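Local coordinates for fatty acid metabolism regulator protein (Bacillus subtilis, PDB 1VI0), which represses transcription of fatty acid transport and beta-oxidation genes as a DNA-binding homodimer, its DNA binding inhibited by long-chain fatty acyl-CoA, at residues 76-79 against 83-86; 33-38 against 43-48; 98-103 against 172-177; 66-71 against 129-134. All coordinates share one frame; numbering follows the deposited sequence.

Contact 1 (76-79 against 83-86)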
loop_
_atom_site.group_PDB
_atom_site.type_symbol
_atom_site.label_atom_id
_atom_site.label_comp_id
_atom_site.label_asym_id
_atom_site.label_seq_id
_atom_site.Cartn_x
_atom_site.Cartn_y
_atom_site.Cartn_z
ATOM N N LYS A 76 5.757 20.385 17.114
ATOM C CA LYS A 76 5.401 21.038 18.397
ATOM C C LYS A 76 5.116 22.514 18.153
ATOM O O LYS A 76 4.329 23.174 18.828
ATOM C CB LYS A 76 6.517 20.824 19.414
ATOM C CG LYS A 76 7.825 21.515 19.048
ATOM N N GLU A 77 5.677 23.060 17.066
ATOM C CA GLU A 77 5.416 24.453 16.718
ATOM C C GLU A 77 3.948 24.679 16.379
ATOM O O GLU A 77 3.304 25.601 16.883
ATOM C CB GLU A 77 6.315 24.882 15.547
ATOM C CG GLU A 77 7.800 24.654 15.823
ATOM C CD GLU A 77 8.706 25.472 14.928
ATOM O OE1 GLU A 77 9.015 25.015 13.801
ATOM O OE2 GLU A 77 9.136 26.575 15.349
ATOM N N LYS A 78 3.380 23.772 15.610
ATOM C CA LYS A 78 2.016 23.802 15.127
ATOM C C LYS A 78 0.968 23.738 16.202
ATOM O O LYS A 78 1.122 23.061 17.222
ATOM C CB LYS A 78 1.834 22.615 14.129
ATOM C CG LYS A 78 2.983 22.544 13.123
ATOM C CD LYS A 78 3.184 23.894 12.463
ATOM C CE LYS A 78 4.210 23.861 11.353
ATOM N NZ LYS A 78 4.551 25.253 10.894
ATOM N N ALA A 79 -0.138 24.481 16.029
ATOM C CA ALA A 79 -1.187 24.436 17.006
ATOM C C ALA A 79 -2.191 23.310 16.744
ATOM O O ALA A 79 -2.323 22.374 17.536
ATOM C CB ALA A 79 -1.962 25.753 17.061
ATOM N N GLU A 83 -2.793 21.682 11.032
ATOM C CA GLU A 83 -1.435 22.192 10.843
ATOM C C GLU A 83 -0.373 21.134 11.003
ATOM O O GLU A 83 0.590 20.980 10.205
ATOM C CB GLU A 83 -1.201 23.345 11.868
ATOM C CG GLU A 83 -1.912 24.605 11.450
ATOM C CD GLU A 83 -2.025 25.653 12.564
ATOM O OE1 GLU A 83 -1.900 25.338 13.748
ATOM O OE2 GLU A 83 -2.295 26.822 12.182
ATOM N N LYS A 84 -0.517 20.278 12.033
ATOM C CA LYS A 84 0.434 19.153 12.153
ATOM C C LYS A 84 0.376 18.203 10.979
ATOM O O LYS A 84 1.425 17.777 10.490
ATOM C CB LYS A 84 0.178 18.423 13.472
ATOM C CG LYS A 84 0.393 19.342 14.697
ATOM C CD LYS A 84 -0.026 18.539 15.946
ATOM C CE LYS A 84 -0.219 19.424 17.163
ATOM N NZ LYS A 84 1.030 20.068 17.610
ATOM N N LEU A 85 -0.813 17.834 10.497
ATOM C CA LEU A 85 -0.916 16.897 9.356
ATOM C C LEU A 85 -0.362 17.522 8.102
ATOM O O LEU A 85 0.323 16.870 7.320
ATOM C CB LEU A 85 -2.413 16.566 9.201
ATOM C CG LEU A 85 -2.943 15.619 10.293
ATOM C CD1 LEU A 85 -4.410 15.301 9.987
ATOM C CD2 LEU A 85 -2.125 14.317 10.228
ATOM N N ALA A 86 -0.587 18.863 7.985
ATOM C CA ALA A 86 0.028 19.531 6.825
ATOM C C ALA A 86 1.535 19.358 6.785
ATOM O O ALA A 86 2.111 19.071 5.692
ATOM C CB ALA A 86 -0.362 20.996 6.825
#

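Contact 2 (33-38 against 43-48)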
loop_
_atom_site.group_PDB
_atom_site.type_symbol
_atom_site.label_atom_id
_atom_site.label_comp_id
_atom_site.label_asym_id
_atom_site.label_seq_id
_atom_site.Cartn_x
_atom_site.Cartn_y
_atom_site.Cartn_z
ATOM N N LYS A 33 27.431 -7.241 -3.944
ATOM C CA LYS A 33 27.097 -6.108 -4.817
ATOM C C LYS A 33 27.077 -4.804 -4.028
ATOM O O LYS A 33 27.558 -3.765 -4.490
ATOM C CB LYS A 33 25.743 -6.362 -5.501
ATOM C CG LYS A 33 25.666 -7.696 -6.235
ATOM C CD LYS A 33 24.398 -7.825 -7.065
ATOM C CE LYS A 33 24.202 -9.273 -7.514
ATOM N NZ LYS A 33 25.472 -9.820 -8.090
ATOM N N ILE A 34 26.550 -4.860 -2.800
ATOM C CA ILE A 34 26.492 -3.684 -1.923
ATOM C C ILE A 34 27.892 -3.259 -1.518
ATOM O O ILE A 34 28.246 -2.073 -1.547
ATOM C CB ILE A 34 25.612 -3.980 -0.690
ATOM C CG1 ILE A 34 24.202 -4.354 -1.140
ATOM C CG2 ILE A 34 25.631 -2.807 0.279
ATOM C CD1 ILE A 34 23.246 -4.752 -0.063
ATOM N N ALA A 35 28.714 -4.255 -1.137
ATOM C CA ALA A 35 30.109 -4.007 -0.796
ATOM C C ALA A 35 30.847 -3.290 -1.935
ATOM O O ALA A 35 31.449 -2.244 -1.715
ATOM C CB ALA A 35 30.803 -5.336 -0.476
ATOM N N LYS A 36 30.698 -3.803 -3.144
ATOM C CA LYS A 36 31.298 -3.187 -4.332
ATOM C C LYS A 36 30.809 -1.761 -4.479
ATOM O O LYS A 36 31.601 -0.811 -4.479
ATOM C CB LYS A 36 30.921 -4.004 -5.576
ATOM N N GLN A 37 29.476 -1.586 -4.451
ATOM C CA GLN A 37 28.907 -0.249 -4.501
ATOM C C GLN A 37 29.445 0.648 -3.416
ATOM O O GLN A 37 29.731 1.841 -3.685
ATOM C CB GLN A 37 27.368 -0.313 -4.452
ATOM C CG GLN A 37 26.739 1.082 -4.327
ATOM C CD GLN A 37 26.854 1.858 -5.624
ATOM O OE1 GLN A 37 26.792 1.273 -6.709
ATOM N NE2 GLN A 37 27.013 3.177 -5.505
ATOM N N ALA A 38 29.626 0.204 -2.164
ATOM C CA ALA A 38 30.124 1.087 -1.137
ATOM C C ALA A 38 31.660 1.201 -1.151
ATOM O O ALA A 38 32.196 1.955 -0.337
ATOM C CB ALA A 38 29.661 0.714 0.263
ATOM N N GLY A 43 33.573 -8.568 4.087
ATOM C CA GLY A 43 33.756 -8.703 5.511
ATOM C C GLY A 43 33.442 -7.452 6.284
ATOM O O GLY A 43 33.102 -7.532 7.479
ATOM N N THR A 44 33.583 -6.264 5.687
ATOM C CA THR A 44 33.230 -5.041 6.416
ATOM C C THR A 44 31.707 -4.858 6.493
ATOM O O THR A 44 31.242 -4.299 7.499
ATOM C CB THR A 44 33.856 -3.785 5.811
ATOM O OG1 THR A 44 35.302 -3.941 5.792
ATOM C CG2 THR A 44 33.530 -2.554 6.653
ATOM N N ILE A 45 30.963 -5.426 5.577
ATOM C CA ILE A 45 29.490 -5.365 5.650
ATOM C C ILE A 45 29.016 -6.153 6.861
ATOM O O ILE A 45 28.266 -5.708 7.723
ATOM C CB ILE A 45 28.834 -5.970 4.400
ATOM C CG1 ILE A 45 29.276 -5.319 3.107
ATOM C CG2 ILE A 45 27.311 -5.895 4.543
ATOM C CD1 ILE A 45 28.946 -3.832 3.058
ATOM N N TYR A 46 29.549 -7.383 6.991
ATOM C CA TYR A 46 29.227 -8.268 8.079
ATOM C C TYR A 46 29.682 -7.785 9.428
ATOM O O TYR A 46 29.096 -8.036 10.477
ATOM C CB TYR A 46 29.765 -9.688 7.807
ATOM C CG TYR A 46 29.017 -10.342 6.677
ATOM C CD1 TYR A 46 27.642 -10.530 6.749
ATOM C CD2 TYR A 46 29.713 -10.743 5.531
ATOM C CE1 TYR A 46 26.976 -11.128 5.684
ATOM C CE2 TYR A 46 29.047 -11.332 4.476
ATOM C CZ TYR A 46 27.683 -11.523 4.573
ATOM O OH TYR A 46 27.035 -12.146 3.550
ATOM N N LEU A 47 30.731 -6.949 9.450
ATOM C CA LEU A 47 31.137 -6.346 10.729
ATOM C C LEU A 47 29.985 -5.520 11.281
ATOM O O LEU A 47 29.805 -5.425 12.485
ATOM C CB LEU A 47 32.376 -5.513 10.473
ATOM C CG LEU A 47 33.228 -4.958 11.587
ATOM C CD1 LEU A 47 32.809 -3.528 11.899
ATOM C CD2 LEU A 47 33.250 -5.796 12.849
ATOM N N TYR A 48 29.093 -5.003 10.419
ATOM C CA TYR A 48 27.982 -4.190 10.927
ATOM C C TYR A 48 26.629 -4.832 10.814
ATOM O O TYR A 48 25.699 -4.399 11.561
ATOM C CB TYR A 48 27.976 -2.847 10.135
ATOM C CG TYR A 48 29.204 -2.008 10.459
ATOM C CD1 TYR A 48 29.268 -1.353 11.680
ATOM C CD2 TYR A 48 30.230 -1.837 9.565
ATOM C CE1 TYR A 48 30.353 -0.558 12.008
ATOM C CE2 TYR A 48 31.326 -1.044 9.873
ATOM C CZ TYR A 48 31.372 -0.403 11.081
ATOM O OH TYR A 48 32.456 0.391 11.441
#

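Contact 3 (98-103 against 172-177)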
loop_
_atom_site.group_PDB
_atom_site.type_symbol
_atom_site.label_atom_id
_atom_site.label_comp_id
_atom_site.label_asym_id
_atom_site.label_seq_id
_atom_site.Cartn_x
_atom_site.Cartn_y
_atom_site.Cartn_z
ATOM N N GLY A 98 13.043 14.021 -2.730
ATOM C CA GLY A 98 14.411 14.365 -2.541
ATOM C C GLY A 98 15.380 13.214 -2.764
ATOM O O GLY A 98 16.606 13.441 -2.786
ATOM N N ASP A 99 14.842 12.010 -2.930
ATOM C CA ASP A 99 15.727 10.827 -3.098
ATOM C C ASP A 99 15.019 9.765 -3.880
ATOM O O ASP A 99 14.273 8.931 -3.357
ATOM C CB ASP A 99 16.223 10.439 -1.724
ATOM C CG ASP A 99 17.229 9.298 -1.694
ATOM O OD1 ASP A 99 17.362 8.558 -2.648
ATOM O OD2 ASP A 99 17.925 9.196 -0.636
ATOM N N HIS A 100 15.212 9.757 -5.210
ATOM C CA HIS A 100 14.591 8.848 -6.156
ATOM C C HIS A 100 14.717 7.373 -5.713
ATOM O O HIS A 100 13.729 6.643 -5.700
ATOM C CB HIS A 100 15.266 9.028 -7.516
ATOM C CG HIS A 100 14.719 8.305 -8.676
ATOM N ND1 HIS A 100 15.175 7.024 -9.020
ATOM C CD2 HIS A 100 13.811 8.625 -9.628
ATOM C CE1 HIS A 100 14.537 6.622 -10.109
ATOM N NE2 HIS A 100 13.708 7.574 -10.493
ATOM N N ASN A 101 15.956 7.004 -5.358
ATOM C CA ASN A 101 16.190 5.570 -5.003
ATOM C C ASN A 101 15.520 5.225 -3.700
ATOM O O ASN A 101 14.875 4.171 -3.593
ATOM C CB ASN A 101 17.689 5.326 -5.000
ATOM C CG ASN A 101 18.263 5.276 -6.417
ATOM O OD1 ASN A 101 17.580 4.965 -7.394
ATOM N ND2 ASN A 101 19.562 5.485 -6.497
ATOM N N LEU A 102 15.584 6.126 -2.714
ATOM C CA LEU A 102 14.858 5.818 -1.490
ATOM C C LEU A 102 13.377 5.603 -1.770
ATOM O O LEU A 102 12.785 4.716 -1.131
ATOM C CB LEU A 102 15.072 6.967 -0.490
ATOM C CG LEU A 102 14.405 6.734 0.874
ATOM C CD1 LEU A 102 14.904 5.423 1.491
ATOM C CD2 LEU A 102 14.651 7.881 1.827
ATOM N N ALA A 103 12.726 6.423 -2.600
ATOM C CA ALA A 103 11.316 6.239 -2.921
ATOM C C ALA A 103 11.022 4.896 -3.559
ATOM O O ALA A 103 9.989 4.279 -3.277
ATOM C CB ALA A 103 10.849 7.365 -3.854
ATOM N N ASN A 172 4.546 6.427 -12.010
ATOM C CA ASN A 172 4.724 7.329 -13.135
ATOM C C ASN A 172 6.117 7.862 -13.254
ATOM O O ASN A 172 6.395 9.034 -13.560
ATOM C CB ASN A 172 3.661 8.453 -13.026
ATOM C CG ASN A 172 2.306 7.897 -13.342
ATOM O OD1 ASN A 172 1.947 7.769 -14.541
ATOM N ND2 ASN A 172 1.512 7.546 -12.334
ATOM N N ASP A 173 7.106 7.101 -12.760
ATOM C CA ASP A 173 8.506 7.398 -12.823
ATOM C C ASP A 173 8.936 8.664 -12.146
ATOM O O ASP A 173 9.854 9.382 -12.508
ATOM C CB ASP A 173 8.872 7.463 -14.359
ATOM C CG ASP A 173 9.040 6.028 -14.876
ATOM O OD1 ASP A 173 8.088 5.483 -15.476
ATOM O OD2 ASP A 173 10.145 5.482 -14.671
ATOM N N GLN A 174 8.166 9.083 -11.113
ATOM C CA GLN A 174 8.388 10.247 -10.320
ATOM C C GLN A 174 8.527 11.501 -11.215
ATOM O O GLN A 174 9.236 12.402 -10.862
ATOM C CB GLN A 174 9.652 10.106 -9.448
ATOM C CG GLN A 174 9.659 8.814 -8.626
ATOM C CD GLN A 174 10.944 8.529 -7.896
ATOM O OE1 GLN A 174 11.646 9.409 -7.367
ATOM N NE2 GLN A 174 11.310 7.241 -7.794
ATOM N N LYS A 175 7.694 11.521 -12.258
ATOM C CA LYS A 175 7.856 12.608 -13.249
ATOM C C LYS A 175 7.132 13.889 -12.915
ATOM O O LYS A 175 7.461 14.953 -13.525
ATOM C CB LYS A 175 7.445 12.045 -14.602
ATOM C CG LYS A 175 5.992 11.764 -14.840
ATOM C CD LYS A 175 5.781 11.308 -16.299
ATOM C CE LYS A 175 4.556 10.425 -16.456
ATOM N NZ LYS A 175 4.259 10.195 -17.935
ATOM N N TYR A 176 6.205 13.916 -11.975
ATOM C CA TYR A 176 5.486 15.164 -11.614
ATOM C C TYR A 176 5.822 15.626 -10.229
ATOM O O TYR A 176 6.455 14.907 -9.449
ATOM C CB TYR A 176 4.013 15.048 -11.927
ATOM C CG TYR A 176 3.335 13.874 -11.219
ATOM C CD1 TYR A 176 2.943 14.000 -9.881
ATOM C CD2 TYR A 176 3.057 12.717 -11.899
ATOM C CE1 TYR A 176 2.245 12.939 -9.273
ATOM C CE2 TYR A 176 2.370 11.663 -11.287
ATOM C CZ TYR A 176 1.967 11.784 -9.973
ATOM O OH TYR A 176 1.294 10.706 -9.404
ATOM N N ASP A 177 5.481 16.857 -9.863
ATOM C CA ASP A 177 5.819 17.499 -8.634
ATOM C C ASP A 177 4.967 17.024 -7.446
ATOM O O ASP A 177 4.032 17.674 -6.978
ATOM C CB ASP A 177 5.653 19.039 -8.787
ATOM C CG ASP A 177 6.244 19.805 -7.671
ATOM O OD1 ASP A 177 6.556 19.295 -6.556
ATOM O OD2 ASP A 177 6.328 21.071 -7.833
#

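Contact 4 (66-71 against 129-134)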
loop_
_atom_site.group_PDB
_atom_site.type_symbol
_atom_site.label_atom_id
_atom_site.label_comp_id
_atom_site.label_asym_id
_atom_site.label_seq_id
_atom_site.Cartn_x
_atom_site.Cartn_y
_atom_site.Cartn_z
ATOM N N GLN A 66 15.412 9.064 11.553
ATOM C CA GLN A 66 15.726 10.465 11.278
ATOM C C GLN A 66 14.416 11.217 11.000
ATOM O O GLN A 66 14.138 12.257 11.591
ATOM C CB GLN A 66 16.694 10.621 10.096
ATOM C CG GLN A 66 17.959 9.807 10.298
ATOM C CD GLN A 66 19.116 10.143 9.420
ATOM O OE1 GLN A 66 19.051 10.105 8.183
ATOM N NE2 GLN A 66 20.264 10.482 10.035
ATOM N N PHE A 67 13.602 10.605 10.129
ATOM C CA PHE A 67 12.299 11.198 9.791
ATOM C C PHE A 67 11.477 11.496 10.993
ATOM O O PHE A 67 10.919 12.613 11.141
ATOM C CB PHE A 67 11.580 10.271 8.794
ATOM C CG PHE A 67 10.274 10.829 8.329
ATOM C CD1 PHE A 67 10.230 11.925 7.468
ATOM C CD2 PHE A 67 9.079 10.287 8.775
ATOM C CE1 PHE A 67 9.007 12.440 7.068
ATOM C CE2 PHE A 67 7.860 10.795 8.368
ATOM C CZ PHE A 67 7.822 11.891 7.527
ATOM N N ILE A 68 11.378 10.584 11.956
ATOM C CA ILE A 68 10.587 10.812 13.158
ATOM C C ILE A 68 11.181 11.861 14.068
ATOM O O ILE A 68 10.425 12.689 14.587
ATOM C CB ILE A 68 10.368 9.502 13.916
ATOM C CG1 ILE A 68 9.536 8.531 13.060
ATOM C CG2 ILE A 68 9.691 9.733 15.253
ATOM C CD1 ILE A 68 8.245 9.122 12.568
ATOM N N GLU A 69 12.511 11.947 14.164
ATOM C CA GLU A 69 13.078 12.977 15.079
ATOM C C GLU A 69 12.805 14.361 14.516
ATOM O O GLU A 69 12.275 15.224 15.267
ATOM C CB GLU A 69 14.474 12.717 15.473
ATOM C CG GLU A 69 15.467 12.107 14.542
ATOM C CD GLU A 69 16.582 11.367 15.280
ATOM O OE1 GLU A 69 17.628 11.087 14.650
ATOM O OE2 GLU A 69 16.407 11.061 16.480
ATOM N N ARG A 70 12.953 14.515 13.206
ATOM C CA ARG A 70 12.597 15.775 12.558
ATOM C C ARG A 70 11.106 16.089 12.751
ATOM O O ARG A 70 10.762 17.254 12.900
ATOM C CB ARG A 70 12.857 15.720 11.039
ATOM C CG ARG A 70 14.265 15.256 10.714
ATOM C CD ARG A 70 15.288 16.299 11.121
ATOM N NE ARG A 70 15.491 16.406 12.544
ATOM C CZ ARG A 70 16.132 15.598 13.358
ATOM N NH1 ARG A 70 16.735 14.504 12.887
ATOM N NH2 ARG A 70 16.140 15.849 14.668
HETATM N N MSE A 71 10.234 15.090 12.602
HETATM C CA MSE A 71 8.803 15.342 12.738
HETATM C C MSE A 71 8.485 15.889 14.123
HETATM O O MSE A 71 7.881 16.951 14.275
HETATM C CB MSE A 71 7.985 14.068 12.512
HETATM C CG MSE A 71 7.857 13.657 11.056
HETATM SE SE MSE A 71 7.053 15.092 10.046
HETATM C CE MSE A 71 5.676 15.571 11.254
ATOM N N LEU A 129 3.066 5.876 12.754
ATOM C CA LEU A 129 1.632 5.750 13.024
ATOM C C LEU A 129 1.287 6.346 14.382
ATOM O O LEU A 129 0.219 6.917 14.579
ATOM C CB LEU A 129 1.186 4.316 12.872
ATOM C CG LEU A 129 1.557 3.676 11.509
ATOM C CD1 LEU A 129 1.095 2.215 11.498
ATOM C CD2 LEU A 129 0.919 4.444 10.370
ATOM N N ASN A 130 2.178 6.141 15.366
ATOM C CA ASN A 130 1.993 6.704 16.705
ATOM C C ASN A 130 1.867 8.254 16.612
ATOM O O ASN A 130 1.070 8.792 17.330
ATOM C CB ASN A 130 3.145 6.395 17.629
ATOM C CG ASN A 130 3.177 5.010 18.202
ATOM O OD1 ASN A 130 4.254 4.568 18.692
ATOM N ND2 ASN A 130 2.085 4.294 18.155
ATOM N N ILE A 131 2.682 8.867 15.753
ATOM C CA ILE A 131 2.605 10.341 15.572
ATOM C C ILE A 131 1.249 10.728 15.051
ATOM O O ILE A 131 0.599 11.668 15.626
ATOM C CB ILE A 131 3.742 10.833 14.668
ATOM C CG1 ILE A 131 5.062 10.756 15.436
ATOM C CG2 ILE A 131 3.464 12.272 14.216
ATOM C CD1 ILE A 131 6.258 11.027 14.545
ATOM N N LEU A 132 0.687 10.020 14.069
ATOM C CA LEU A 132 -0.643 10.235 13.544
ATOM C C LEU A 132 -1.731 10.055 14.558
ATOM O O LEU A 132 -2.586 10.928 14.813
ATOM C CB LEU A 132 -0.997 9.362 12.307
ATOM C CG LEU A 132 -0.032 9.497 11.120
ATOM C CD1 LEU A 132 -0.415 8.506 10.000
ATOM C CD2 LEU A 132 -0.053 10.908 10.563
ATOM N N ASP A 133 -1.519 9.028 15.479
ATOM C CA ASP A 133 -2.534 8.790 16.498
ATOM C C ASP A 133 -2.563 9.955 17.520
ATOM O O ASP A 133 -3.692 10.359 17.892
ATOM C CB ASP A 133 -2.172 7.522 17.290
ATOM C CG ASP A 133 -2.516 6.253 16.543
ATOM O OD1 ASP A 133 -2.828 6.286 15.328
ATOM O OD2 ASP A 133 -2.492 5.144 17.159
ATOM N N GLY A 134 -1.441 10.445 17.904
ATOM C CA GLY A 134 -1.305 11.577 18.871
ATOM C C GLY A 134 -1.904 12.837 18.230
ATOM O O GLY A 134 -2.548 13.665 18.866
#

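Contact 1 (76-79 against 83-86)
K84 carries the contact to K78: its side chain sets CG anti to the carbonyl carbon, runs out straight as far as CE, and turns only at chi4 (-65°), which drops the ammonium onto the K78 carbonyl. K84 NZ hydrogen-bonds K78 O at 3.0 Å, from 47° above the carbonyl plane, clear of the lone-pair directions. The aliphatic part packs on the way there, with K84 CG 3.6 Å from K78 CB and K84 CE 3.6 Å from A79 O. K78 turns CB to the helix and then bends at chi2, so its amine leads off elsewhere. One residue earlier, E83 CB meets K78 CB at 3.9 Å, and the extended glutamate puts OE1 3.0 Å from A79 N. That bond is weak, bent to 132° at the hydrogen; the stronger partner of OE1 is T80 N, just ahead of helix 81-97, as in one half of a capping box. K84 NZ also bonds I75 O, the last residue of helix 52-75. With an alanine at K84, the carbonyls of K78 and I75 would probably be left without this donor and the turn freer to move. Chemically, two oppositely charged side chains serve the backbone of an interhelical turn: the lysine donates to carbonyls at and just past the end of helix 52-75, where positive charge would probably be favoured, and the glutamate accepts amides at the next helix start.

Contact 2 (33-38 against 43-48)
This contact joins the two helices of the predicted helix-turn-helix in the TetR-type DNA-binding domain: A35 and I34 of the first helix, 31-38, take up I45 of the second, 42-48, which by analogy with the family is the recognition helix. I45 is the whole contribution from its side. Its CG1 lies 3.9 Å from A35 CB, and beyond it I45 CD1 settles over the backbone at 4.0 Å from A35 CA. The same I45 CD1 methyl reaches I34 CG2 more loosely, at 4.4 Å. The torsions explain the fit: CG1 stands anti to the carbonyl carbon and chi2 (-60°) folds CD1 back, so the branch lies along the neighbouring helix instead of butting into it. The small alanine side chain is consistent with the close approach of the two backbones, with A35 CA and I45 CA 6.6 Å apart. Nothing polar is involved; all three touching residues are buried and the interaction is van der Waals only. Around the contact the core of the small domain closes: I13 of helix 9-24 and V31 of helix 31-38 pack on I45, A16 of helix 9-24 meets A38, and I55 near the start of the long helix 52-75 touches both I34 and I45, tying the two helices of the motif to the rest.

Contact 3 (98-103 against 172-177)
Q174 touches H100 twice over with a single amide: it stacks on the imidazole and hydrogen-bonds the backbone carbonyl of the same residue. Amide and ring planes are 27° apart, and Q174 NE2 sits 3.4 Å above the H100 imidazole, offset toward its rim. The bond from Q174 NE2 to H100 O is long at 3.3 Å yet nearly straight, 165° at the hydrogen, and the oxygen lies close to the amide plane. The other end of the amide slips in beneath the ring's attachment, Q174 OE1 being 3.2 Å from both CD2 and CA of H100. H100 makes this possible by holding its CG opposite the backbone N (chi1 -174°), which lays the ring beside its own carbonyl. On the far side of the amide, A103 CB packs at 4.0 Å from Q174 NE2. Two helix ends meet here. D99 is the N-cap of helix 100-109, with L102 N bonded to D99 OD1 at 3.0 Å, while helix 151-171 closes in a Schellman motif: D173 has positive phi, Q174 N reaches back to W169 O and D173 N to V170 O. A leucine at Q174 has no amide, and the H100 carbonyl would probably be left without this donor and the imidazole without its flat partner. W169 packs on both Q174 and A103, and the bound dodecyl-CoA lies about 9 Å from the side chain of A103.

Contact 4 (66-71 against 129-134)
I68 meets I131 methyl against methyl, next in sequence to F67, whose ring stacks edge-to-face with Y128 of helix 115-141 and has M71 CG 3.9 Å above one face, toward the rim. I68 CD1 to I131 CD1 is 3.4 Å, tighter than ordinary carbon contact, and I68 CG2 stands 3.7 Å from the same I131 CD1, which thus rests against both branch ends of I68. The two side chains run antiparallel, each passing the other. The reach of I131 comes from an extended chain, with its CD1 anti about chi2 (171°); I68, by contrast, is bent at chi2 (-54°), which brings CD1 around toward the oncoming methyl. A turn of the helix later, selenomethionine M71 offers CB at 4.0 Å from I131 CD1, and beyond CB it bends at chi2 and chi3. I131 also touches E72 and I75; with I68 and M71 these make an i, i+3, i+4, i+7 set on helix 52-75, consistent with a knobs-into-holes fit in which I131 of helix 115-141 is the knob. The packing joins two long helices of the ligand-binding half of this TetR-family repressor. M71 also leans on V88 and K91 of helix 81-97. L129, two residues before I131, lines the dodecyl-CoA pocket, and the ligand lies about 7 Å from the I68 side chain.

Contact 2 lies in the DNA-binding domain, about 40 Å centre to centre from contact 1, and is the most thoroughly buried of the four. Contacts 1, 3 and 4 belong to the acyl-CoA-binding part. Contact 1 lies at the surface, while contacts 3 and 4 are partly buried. Contacts 1 and 3 sit at helix ends and rely on side chains bonding to backbone, through charged groups in contact 1 and a neutral amide in contact 3. Contacts 2 and 4 join helix sides through aliphatic packing alone. Helix 52-75 carries one segment of contact 4 and runs into the turn of contact 1, and these two contacts touch where L85 CD2 meets L132 CD2 at 4.0 Å.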